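PDB 2QGY: enolase from the environmental genome shotgun sequencing of the Sargasso Sea, which is of unknown function but carries a magnesium ion in an enolase-superfamily fold, consistent with abstraction of a proton alpha to a substrate carboxylate. Local coordinates for residues S126-S131 with C318-N323. Numbering follows the deposited sequence. Where two conformers were deposited one is given.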
loop_
_atom_site.group_PDB
_atom_site.type_symbol
_atom_site.label_atom_id
_atom_site.label_comp_id
_atom_site.label_asym_id
_atom_site.label_seq_id
_atom_site.Cartn_x
_atom_site.Cartn_y
_atom_site.Cartn_z
ATOM N N SER A 126 22.851 -0.527 -20.426
ATOM C CA SER A 126 24.084 -1.326 -20.532
ATOM C C SER A 126 24.459 -2.056 -19.245
ATOM O O SER A 126 25.169 -3.081 -19.286
ATOM C CB SER A 126 25.248 -0.457 -21.025
ATOM O OG SER A 126 25.091 -0.159 -22.406
ATOM N N LEU A 127 23.989 -1.547 -18.099
ATOM C CA LEU A 127 24.080 -2.260 -16.834
ATOM C C LEU A 127 23.051 -3.370 -16.732
ATOM O O LEU A 127 23.214 -4.318 -15.966
ATOM C CB LEU A 127 23.846 -1.309 -15.657
ATOM C CG LEU A 127 24.867 -0.235 -15.287
ATOM C CD1 LEU A 127 24.572 0.205 -13.833
ATOM C CD2 LEU A 127 26.314 -0.672 -15.401
ATOM N N LEU A 128 21.971 -3.233 -17.480
ATOM C CA LEU A 128 20.855 -4.151 -17.350
ATOM C C LEU A 128 20.974 -5.356 -18.272
ATOM O O LEU A 128 20.602 -6.469 -17.894
ATOM C CB LEU A 128 19.521 -3.416 -17.569
ATOM C CG LEU A 128 19.173 -2.243 -16.636
ATOM C CD1 LEU A 128 17.736 -1.791 -16.867
ATOM C CD2 LEU A 128 19.362 -2.602 -15.164
ATOM N N THR A 129 21.483 -5.142 -19.477
ATOM C CA THR A 129 21.666 -6.239 -20.419
ATOM C C THR A 129 22.877 -5.984 -21.287
ATOM O O THR A 129 23.300 -4.829 -21.442
ATOM C CB THR A 129 20.423 -6.446 -21.334
ATOM O OG1 THR A 129 20.595 -7.640 -22.108
ATOM C CG2 THR A 129 20.230 -5.268 -22.294
ATOM N N LYS A 130 23.475 -6.979 -21.947
ATOM C CA LYS A 130 24.727 -6.683 -22.718
ATOM C C LYS A 130 24.590 -5.719 -23.924
ATOM O O LYS A 130 25.463 -4.891 -24.183
ATOM C CB LYS A 130 25.424 -7.972 -23.184
ATOM C CG LYS A 130 26.890 -7.776 -23.605
ATOM C CD LYS A 130 27.252 -8.645 -24.811
ATOM C CE LYS A 130 28.761 -8.706 -25.036
ATOM N NZ LYS A 130 29.091 -9.286 -26.372
ATOM N N SER A 131 23.455 -5.834 -24.604
ATOM C CA SER A 131 23.120 -5.341 -25.930
ATOM C C SER A 131 21.690 -4.806 -25.914
ATOM O O SER A 131 20.777 -5.426 -26.465
ATOM C CB SER A 131 23.326 -6.425 -27.005
ATOM O OG SER A 131 24.648 -6.968 -26.932
ATOM N N CYS A 318 12.823 -0.656 -20.649
ATOM C CA CYS A 318 12.166 -1.213 -21.840
ATOM C C CYS A 318 13.158 -1.672 -22.900
ATOM O O CYS A 318 12.923 -2.680 -23.574
ATOM C CB CYS A 318 11.183 -0.226 -22.470
ATOM S SG CYS A 318 9.696 -0.012 -21.469
ATOM N N SER A 319 14.256 -0.929 -23.039
ATOM C CA SER A 319 15.301 -1.269 -24.010
ATOM C C SER A 319 16.092 -2.525 -23.641
ATOM O O SER A 319 16.764 -3.110 -24.508
ATOM C CB SER A 319 16.248 -0.085 -24.231
ATOM O OG SER A 319 17.163 0.042 -23.167
ATOM N N SER A 320 15.925 -2.967 -22.392
ATOM C CA SER A 320 16.748 -4.025 -21.840
ATOM C C SER A 320 15.992 -5.340 -21.654
ATOM O O SER A 320 16.589 -6.338 -21.286
ATOM C CB SER A 320 17.364 -3.584 -20.513
ATOM O OG SER A 320 16.464 -3.778 -19.439
ATOM N N ILE A 321 14.685 -5.349 -21.927
ATOM C CA ILE A 321 13.897 -6.598 -21.779
ATOM C C ILE A 321 13.343 -7.099 -23.132
ATOM O O ILE A 321 12.988 -6.291 -23.983
ATOM C CB ILE A 321 12.758 -6.468 -20.720
ATOM C CG1 ILE A 321 11.813 -5.316 -21.092
ATOM C CG2 ILE A 321 13.340 -6.258 -19.326
ATOM C CD1 ILE A 321 10.467 -5.315 -20.340
ATOM N N PRO A 322 13.275 -8.438 -23.330
ATOM C CA PRO A 322 12.803 -8.976 -24.611
ATOM C C PRO A 322 11.294 -8.941 -24.767
ATOM O O PRO A 322 10.803 -9.063 -25.903
ATOM C CB PRO A 322 13.281 -10.428 -24.579
ATOM C CG PRO A 322 13.303 -10.788 -23.144
ATOM C CD PRO A 322 13.660 -9.510 -22.397
ATOM N N ASN A 323 10.563 -8.750 -23.658
ATOM C CA ASN A 323 9.080 -8.748 -23.692
ATOM C C ASN A 323 8.444 -7.396 -23.329
ATOM O O ASN A 323 7.419 -7.339 -22.655
ATOM C CB ASN A 323 8.497 -9.838 -22.789
ATOM C CG ASN A 323 8.782 -9.593 -21.331
ATOM O OD1 ASN A 323 9.848 -9.087 -20.982
ATOM N ND2 ASN A 323 7.842 -9.975 -20.459
HETATM O O HOH W 1 17.496 -8.388 -23.412
#
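Leu128, the last residue of helix 124-128, and Thr129 just after it meet Ser320, in the C-terminal part of helix 309-320, a surface contact beside the enolase-superfamily barrel. Helix 309-320 is one of the outer helices of that barrel and leads into strand 327-329, while helix 124-128 follows the long helix 99-120 of the N-terminal part and precedes the barrel strand 135-141. The contact therefore joins two segments that lead into paired parallel strands. The backbones come nearest at Thr129 and Ser320, with their CA atoms 5.6 Å apart, and no direct hydrogen bond crosses the gap. Ser320 CB packs against both residues, 3.7 Å from Leu128 CB and 3.8 Å from Thr129 CG2. In the conformer described, one of two for this serine, OG is set between its own backbone N and carbonyl carbon (chi1 84°), hydrogen-bonds to Val317 O and rests 3.5 Å from Leu128 CD1 in van der Waals contact. Leu128 packs on Trp113 of helix 99-120 as well, and Ser320 on Ile286 of helix 282-294. Thr129, the first residue to leave the helical conformation, presents its methyl to the serine backbone, CG2 3.7 Å from Ser320 CA. Its hydroxyl instead meets a bridging water, weakly at 3.4 Å from OG1, and that same water donates a 3.1 Å hydrogen bond to Ser320 O.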